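Local coordinates for uncharacterized protein aq_328 (Aquifex aeolicus, PDB 1R4V), which is of unknown function but adopts an ancestral histone fold in a single chain and may take part in protein heterodimerization, at residues Y65-R70 with D77-A82; L84-A89 with R132-G137; M104-L109 with G137-H142. All coordinates share one frame; numbering follows the deposited sequence. Where two conformers were deposited one is given.

Contact 1 of 3, residues Y65-R70 with D77-A82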
# COMPACT_ATOMS: atom_id res chain seq x y z
N TYR A 65 -7.80 -11.85 3.08
CA TYR A 65 -9.06 -12.38 3.62
C TYR A 65 -9.81 -13.17 2.54
O TYR A 65 -10.07 -12.68 1.43
CB TYR A 65 -9.97 -11.24 4.11
CG TYR A 65 -11.35 -11.69 4.55
CD1 TYR A 65 -11.54 -12.26 5.81
CD2 TYR A 65 -12.46 -11.55 3.70
CE1 TYR A 65 -12.83 -12.69 6.22
CE2 TYR A 65 -13.74 -11.96 4.10
CZ TYR A 65 -13.92 -12.55 5.35
OH TYR A 65 -15.21 -12.92 5.71
N GLY A 66 -10.13 -14.40 2.87
CA GLY A 66 -10.82 -15.31 1.96
C GLY A 66 -9.96 -15.94 0.88
O GLY A 66 -10.47 -16.82 0.17
N ALA A 67 -8.69 -15.56 0.77
CA ALA A 67 -7.87 -15.99 -0.36
C ALA A 67 -7.55 -17.49 -0.41
O ALA A 67 -7.59 -18.09 -1.48
CB ALA A 67 -6.61 -15.18 -0.49
N GLU A 68 -7.21 -18.10 0.71
CA GLU A 68 -6.97 -19.54 0.71
C GLU A 68 -8.20 -20.32 0.31
O GLU A 68 -8.07 -21.29 -0.45
CB GLU A 68 -6.46 -19.99 2.07
CG GLU A 68 -5.06 -19.48 2.34
CD GLU A 68 -4.50 -19.93 3.69
OE1 GLU A 68 -3.37 -20.43 3.74
OE2 GLU A 68 -5.18 -19.77 4.73
N GLN A 69 -9.38 -19.92 0.77
CA GLN A 69 -10.61 -20.60 0.39
C GLN A 69 -10.88 -20.49 -1.08
O GLN A 69 -11.24 -21.50 -1.70
CB GLN A 69 -11.81 -20.06 1.16
CG GLN A 69 -13.08 -20.72 0.77
CD GLN A 69 -13.14 -22.16 1.20
OE1 GLN A 69 -13.61 -22.43 2.29
NE2 GLN A 69 -12.71 -23.08 0.32
N ARG A 70 -10.74 -19.28 -1.64
CA ARG A 70 -11.01 -19.06 -3.05
C ARG A 70 -10.02 -19.91 -3.85
O ARG A 70 -10.41 -20.54 -4.83
CB ARG A 70 -10.90 -17.59 -3.41
CG ARG A 70 -11.91 -16.73 -2.70
CD ARG A 70 -11.88 -15.28 -3.19
NE ARG A 70 -12.64 -14.43 -2.28
CZ ARG A 70 -12.13 -13.63 -1.37
NH1 ARG A 70 -10.82 -13.48 -1.17
NH2 ARG A 70 -12.98 -12.98 -0.61
N ASP A 77 -3.12 -24.82 -5.36
CA ASP A 77 -2.34 -24.98 -4.15
C ASP A 77 -1.47 -23.74 -3.86
O ASP A 77 -0.51 -23.81 -3.12
CB ASP A 77 -1.50 -26.25 -4.28
CG ASP A 77 -1.06 -26.80 -2.92
OD1 ASP A 77 -1.56 -26.30 -1.88
OD2 ASP A 77 -0.23 -27.74 -2.80
N PHE A 78 -1.83 -22.60 -4.43
CA PHE A 78 -1.13 -21.33 -4.28
C PHE A 78 -2.20 -20.23 -4.40
O PHE A 78 -3.26 -20.45 -4.97
CB PHE A 78 -0.04 -21.11 -5.34
CG PHE A 78 -0.57 -21.07 -6.73
CD1 PHE A 78 -1.01 -19.87 -7.29
CD2 PHE A 78 -0.69 -22.24 -7.46
CE1 PHE A 78 -1.55 -19.84 -8.54
CE2 PHE A 78 -1.22 -22.20 -8.73
CZ PHE A 78 -1.64 -21.01 -9.26
N ILE A 79 -1.91 -19.06 -3.86
CA ILE A 79 -2.80 -17.92 -4.03
C ILE A 79 -2.46 -17.16 -5.29
O ILE A 79 -1.31 -16.78 -5.50
CB ILE A 79 -2.68 -17.02 -2.81
CG1 ILE A 79 -3.12 -17.81 -1.57
CG2 ILE A 79 -3.55 -15.75 -3.00
CD1 ILE A 79 -2.54 -17.27 -0.34
N ALA A 80 -3.47 -16.92 -6.11
CA ALA A 80 -3.40 -16.11 -7.31
C ALA A 80 -4.05 -14.75 -7.05
O ALA A 80 -4.79 -14.56 -6.09
CB ALA A 80 -4.14 -16.77 -8.44
N LEU A 81 -3.78 -13.81 -7.96
CA LEU A 81 -4.38 -12.48 -7.90
C LEU A 81 -5.91 -12.54 -7.82
O LEU A 81 -6.50 -11.78 -7.04
CB LEU A 81 -3.94 -11.63 -9.10
CG LEU A 81 -4.48 -10.20 -9.18
CD1 LEU A 81 -3.97 -9.42 -8.00
CD2 LEU A 81 -4.05 -9.51 -10.47
N ALA A 82 -6.50 -13.43 -8.63
CA ALA A 82 -7.97 -13.65 -8.68
C ALA A 82 -8.58 -14.06 -7.35
O ALA A 82 -9.79 -13.91 -7.16
CB ALA A 82 -8.28 -14.74 -9.67
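Ile79 meets the first turn of helix 67-73 through both of its methyl groups. Its branch methyl CG2 lies 4.0 Å from CB of Ala67, and its CD1 comes 4.3 Å from CG of Glu68. The division of labour follows from the first torsion (chi1 -62°): CG2 stands anti to the backbone N while CG1 sits beside it, so the two arms of the branched side chain reach neighbouring residues of the helix. Ala67 suits its place because a lone methyl lets the short strand 78-79 come close, the Glu68 and Ile79 CA atoms being 6.5 Å apart. Glu68 offers only its aliphatic stem to Ile79; carboxylate oxygen OE1 is turned elsewhere and accepts from the backbone N of both Glu120 and Met121.

Helix 67-73 leads through a turn into the short, weakly bonded strand 78-79, which pairs in parallel with 122-123, consistent with the parallel loop pairing seen between histone-fold units; Ile79 is bonded through its backbone to Asn122 and Gly124.

Ahead of the helix, Gly66 is the N-cap and has a positive phi of 78°, readily adopted by a residue without a side chain. A CB there would also run into NH2 of Arg70, whose side chain folds back over the helix start. Arg70 NH1 bonds Tyr65 O at 2.8 Å in the carbonyl plane, on a lone pair, although the oxygen lies 23° out of the guanidinium plane. NH1 also bonds Asp83 O, tying the loop before the helix to the chain beyond Ala82.

Contact 2 of 3, residues L84-A89 with R132-G137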
# COMPACT_ATOMS: atom_id res chain seq x y z
N LEU A 84 -7.56 -12.80 -4.33
CA LEU A 84 -7.46 -11.74 -3.33
C LEU A 84 -8.77 -10.98 -3.16
O LEU A 84 -9.65 -11.00 -4.03
CB LEU A 84 -6.35 -10.75 -3.66
CG LEU A 84 -4.93 -11.30 -3.68
CD1 LEU A 84 -3.95 -10.15 -3.79
CD2 LEU A 84 -4.59 -12.14 -2.47
N ASN A 85 -8.87 -10.31 -2.01
CA ASN A 85 -10.04 -9.54 -1.63
C ASN A 85 -9.95 -8.10 -2.18
O ASN A 85 -10.36 -7.18 -1.50
CB ASN A 85 -10.15 -9.57 -0.09
CG ASN A 85 -11.57 -9.44 0.41
OD1 ASN A 85 -12.44 -10.18 -0.01
ND2 ASN A 85 -11.79 -8.50 1.33
N ILE A 86 -9.45 -7.88 -3.41
CA ILE A 86 -9.38 -6.55 -3.99
C ILE A 86 -10.75 -6.13 -4.56
O ILE A 86 -11.34 -6.88 -5.32
CB ILE A 86 -8.28 -6.51 -5.09
CG1 ILE A 86 -6.91 -6.79 -4.47
CG2 ILE A 86 -8.26 -5.18 -5.84
CD1 ILE A 86 -5.80 -7.01 -5.48
N THR A 87 -11.22 -4.95 -4.14
CA THR A 87 -12.46 -4.29 -4.57
C THR A 87 -12.23 -3.42 -5.78
O THR A 87 -11.09 -3.08 -6.07
CB THR A 87 -13.00 -3.27 -3.49
OG1 THR A 87 -12.02 -2.25 -3.19
CG2 THR A 87 -13.29 -3.96 -2.18
N LYS A 88 -13.33 -3.04 -6.44
CA LYS A 88 -13.33 -2.14 -7.59
C LYS A 88 -12.65 -0.83 -7.29
O LYS A 88 -11.94 -0.31 -8.13
CB LYS A 88 -14.75 -1.89 -8.12
CG LYS A 88 -15.27 -2.99 -9.02
CD LYS A 88 -14.74 -2.83 -10.47
CE LYS A 88 -14.58 -4.19 -11.15
NZ LYS A 88 -13.90 -4.21 -12.49
N ALA A 89 -12.87 -0.28 -6.10
CA ALA A 89 -12.26 0.98 -5.72
C ALA A 89 -10.74 0.85 -5.70
O ALA A 89 -10.05 1.70 -6.25
CB ALA A 89 -12.77 1.47 -4.36
N ARG A 132 4.15 -4.88 -6.48
CA ARG A 132 4.47 -3.46 -6.64
C ARG A 132 3.26 -2.63 -7.08
O ARG A 132 3.06 -1.50 -6.63
CB ARG A 132 5.68 -3.27 -7.56
CG ARG A 132 5.46 -3.66 -9.02
CD ARG A 132 6.74 -3.50 -9.86
NE ARG A 132 7.36 -2.21 -9.55
CZ ARG A 132 6.90 -1.04 -9.98
NH1 ARG A 132 7.54 0.06 -9.62
NH2 ARG A 132 5.83 -0.95 -10.78
N ASN A 133 2.42 -3.19 -7.95
CA ASN A 133 1.21 -2.52 -8.40
C ASN A 133 0.18 -2.44 -7.28
O ASN A 133 -0.46 -1.42 -7.12
CB ASN A 133 0.64 -3.19 -9.63
CG ASN A 133 1.60 -3.07 -10.80
OD1 ASN A 133 2.25 -2.03 -10.97
ND2 ASN A 133 1.72 -4.14 -11.56
N ILE A 134 0.05 -3.49 -6.50
CA ILE A 134 -0.89 -3.48 -5.37
C ILE A 134 -0.48 -2.43 -4.34
O ILE A 134 -1.33 -1.65 -3.87
CB ILE A 134 -0.97 -4.87 -4.74
CG1 ILE A 134 -1.58 -5.84 -5.76
CG2 ILE A 134 -1.79 -4.83 -3.46
CD1 ILE A 134 -1.52 -7.30 -5.36
N MSE A 135 0.80 -2.41 -3.99
CA MSE A 135 1.29 -1.46 -3.01
C MSE A 135 1.20 -0.04 -3.52
O MSE A 135 0.85 0.86 -2.77
CB MSE A 135 2.73 -1.75 -2.60
CG MSE A 135 2.90 -1.31 -1.13
SE MSE A 135 4.74 -1.21 -0.78
CE MSE A 135 4.83 0.14 0.74
N GLY A 136 1.54 0.17 -4.78
CA GLY A 136 1.38 1.47 -5.41
C GLY A 136 -0.04 1.98 -5.39
O GLY A 136 -0.26 3.14 -5.09
N GLY A 137 -1.01 1.11 -5.67
CA GLY A 137 -2.43 1.41 -5.52
C GLY A 137 -2.85 1.73 -4.09
O GLY A 137 -3.66 2.64 -3.85
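With chi1 near -63° in Leu84 and -66° in Ile134, the longer arm of each side chain lies beside its own backbone N and anti to its carbonyl carbon. The second torsions, both close to fully extended, then stretch these arms out, bringing Leu84 CD1 to within 4.1 Å of Ile134 CD1. The side chains cross obliquely, touching methyl to methyl. Ile86 repeats the same extended form and sends its own CD1 to the same atom, Ile134 CD1, at 4.3 Å.

One helix methyl thus meets two methyls from the chain leading into helix 88-98. Leu84 and Ile86, two positions apart in that chain, both point their CB toward helix 131-149, whereas Asn85 between them makes no contact with 132-137 and its OD1 accepts a weak hydrogen bond from Arg70 NH2. An isoleucine suits the helix position: CG1 carries the reach across to the loop, while CG2, anti to the backbone N, broadens the apolar surface close to the helix. The nearest CA atoms, those of Ile86 and Ile134, are 9.1 Å apart, a gap spanned by side chains alone. Thr87, with a short branched hydroxyl side chain, is the N-cap of helix 88-98; its OG1 receives a weak bond from Leu90 N.

Helix 131-149, the longest of the chain, is consistent with the long central helix of a histone fold. Around this contact, Phe60 of helix 46-62 and Leu63 also touch Ile134, while Phe64 touches Leu84. Since no hydrogen bond or charge joins the two segments, their attraction rests on dispersion and on the exclusion of water from methyl groups, which leaves the directional bonding to the backbones and to polar side chains elsewhere.

Contact 3 of 3, residues M104-L109 with G137-H142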
# COMPACT_ATOMS: atom_id res chain seq x y z
N MSE A 104 8.22 6.55 -7.37
CA MSE A 104 7.95 7.05 -6.00
C MSE A 104 8.48 6.13 -4.91
O MSE A 104 8.11 6.25 -3.74
CB MSE A 104 6.47 7.35 -5.81
CG MSE A 104 5.56 6.14 -5.82
SE MSE A 104 3.63 6.49 -5.48
CE MSE A 104 3.09 7.10 -7.25
N GLY A 105 9.36 5.22 -5.28
CA GLY A 105 10.11 4.37 -4.35
C GLY A 105 9.42 3.05 -4.03
O GLY A 105 9.83 2.38 -3.10
N VAL A 106 8.40 2.68 -4.79
CA VAL A 106 7.56 1.52 -4.42
C VAL A 106 8.36 0.24 -4.29
O VAL A 106 8.15 -0.52 -3.35
CB VAL A 106 6.34 1.37 -5.35
CG1 VAL A 106 5.53 0.13 -5.00
CG2 VAL A 106 5.42 2.58 -5.24
N ASP A 107 9.32 0.00 -5.19
CA ASP A 107 10.15 -1.20 -5.11
C ASP A 107 10.99 -1.26 -3.85
O ASP A 107 11.11 -2.32 -3.25
CB ASP A 107 11.03 -1.35 -6.34
CG ASP A 107 10.22 -1.61 -7.58
OD1 ASP A 107 10.49 -0.97 -8.62
OD2 ASP A 107 9.28 -2.44 -7.59
N GLU A 108 11.54 -0.12 -3.44
CA GLU A 108 12.31 -0.06 -2.22
C GLU A 108 11.37 -0.13 -1.02
O GLU A 108 11.70 -0.75 -0.01
CB GLU A 108 13.16 1.22 -2.17
CG GLU A 108 14.07 1.44 -3.37
CD GLU A 108 13.47 2.27 -4.51
OE1 GLU A 108 12.37 1.95 -5.02
OE2 GLU A 108 14.13 3.27 -4.90
N LEU A 109 10.20 0.48 -1.12
CA LEU A 109 9.29 0.52 0.01
C LEU A 109 8.71 -0.88 0.28
O LEU A 109 8.47 -1.28 1.42
CB LEU A 109 8.18 1.54 -0.25
CG LEU A 109 8.64 3.00 -0.34
CD1 LEU A 109 7.45 3.79 -0.87
CD2 LEU A 109 9.15 3.48 0.99
N GLY A 137 -1.01 1.11 -5.67
CA GLY A 137 -2.43 1.41 -5.52
C GLY A 137 -2.85 1.73 -4.09
O GLY A 137 -3.66 2.64 -3.85
N LEU A 138 -2.33 0.98 -3.13
CA LEU A 138 -2.59 1.23 -1.72
C LEU A 138 -2.00 2.57 -1.28
O LEU A 138 -2.59 3.28 -0.48
CB LEU A 138 -2.05 0.09 -0.84
CG LEU A 138 -2.85 -1.21 -0.90
CD1 LEU A 138 -2.03 -2.30 -0.24
CD2 LEU A 138 -4.26 -1.06 -0.29
N LEU A 139 -0.86 2.95 -1.82
CA LEU A 139 -0.26 4.25 -1.52
C LEU A 139 -1.11 5.39 -2.06
O LEU A 139 -1.36 6.36 -1.33
CB LEU A 139 1.18 4.31 -2.02
CG LEU A 139 2.20 3.58 -1.15
CD1 LEU A 139 3.45 3.39 -2.02
CD2 LEU A 139 2.54 4.36 0.11
N LEU A 140 -1.59 5.27 -3.29
CA LEU A 140 -2.44 6.30 -3.88
C LEU A 140 -3.76 6.41 -3.18
O LEU A 140 -4.25 7.51 -3.00
CB LEU A 140 -2.74 6.06 -5.35
CG LEU A 140 -1.50 6.17 -6.25
CD1 LEU A 140 -1.99 6.02 -7.68
CD2 LEU A 140 -0.73 7.46 -6.05
N MSE A 141 -4.33 5.26 -2.83
CA MSE A 141 -5.53 5.26 -2.01
C MSE A 141 -5.37 5.99 -0.68
O MSE A 141 -6.21 6.83 -0.32
CB MSE A 141 -6.03 3.85 -1.79
CG MSE A 141 -7.28 3.90 -0.98
SE MSE A 141 -6.91 3.41 0.92
CE MSE A 141 -8.80 3.29 1.51
N HIS A 142 -4.31 5.69 0.06
CA HIS A 142 -3.99 6.41 1.28
C HIS A 142 -3.79 7.91 1.06
O HIS A 142 -4.25 8.68 1.87
CB HIS A 142 -2.75 5.85 1.98
CG HIS A 142 -3.01 4.60 2.76
ND1 HIS A 142 -3.24 3.38 2.15
CD2 HIS A 142 -3.08 4.39 4.09
CE1 HIS A 142 -3.43 2.47 3.08
NE2 HIS A 142 -3.34 3.05 4.27
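Leu139 CD1 is the meeting point of two side chains from helix 106-113: it lies 3.9 Å from Val106 CG2 and 4.2 Å from Leu109 CD1. Val106 and Leu139 slide past each other in opposite directions, while Leu109 comes across Leu139 at a slant. Beside this trio, the selenomethionine at Met104 lays its terminal CE methyl 4.0 Å from Leu140 CD2, the two side chains crossing at about a right angle.

Met104 reaches its partner through a bent chain: CG stands between the backbone N and the carbonyl carbon (chi1 68°), and a further turn about the bond to selenium (chi3 80°) swings CE toward Leu140. A long, flexible, unbranched residue suits this span from the loop. Val106 and Leu109, three positions apart, lie on the same side of their helix, so a compact branched residue and a longer one can share one leucine methyl.

Behind these contacts, Gly105 serves as N-cap with a positive phi, where a CB would press against the preceding carbonyl oxygen, and its own O accepts from Leu109 N in the first helical turn. On helix 131-149, His142 ND1 donates to Leu138 O over 2.7 Å, with the oxygen near the ring plane but ND1 37° above the carbonyl plane. His142 N reaches that oxygen from the opposite face, so two donors grip it; NE2 bonds Ser55 OG, which fixes the ring toward helix 46-62.

Short helix 106-113 packing against long helix 131-149 is consistent with a histone fold. Farther out, Phe97 of helix 88-98 touches Met104, Val106 and Leu140, Val56 of helix 46-62 packs on Leu139, and Phe29 and Leu32 of helix 29-40 cover Leu109, setting helix 131-149 within a bundle of helices.

How the contacts relate
Contacts 2 and 3 share helix 131-149 and meet at Gly137, their centres about 11 Å apart; contact 1 lies farther out, its centre about 14 Å from that of contact 2 and about 23 Å from that of contact 3. Along the chain contact 1 closes before the others open, whereas contacts 2 and 3 alternate: 84-89, 104-109, then the overlapping helix segments 132-137 and 137-142. Contact 1 touches contact 2 through Ile79 CG2 and Leu84 CD2, and the Arg132-Asp107 salt bridge joins contacts 2 and 3. Segment 84-89 thus connects the peripheral helix-strand region to the long helix, which runs on toward the chain's centre, in keeping with a histone fold built within one polypeptide.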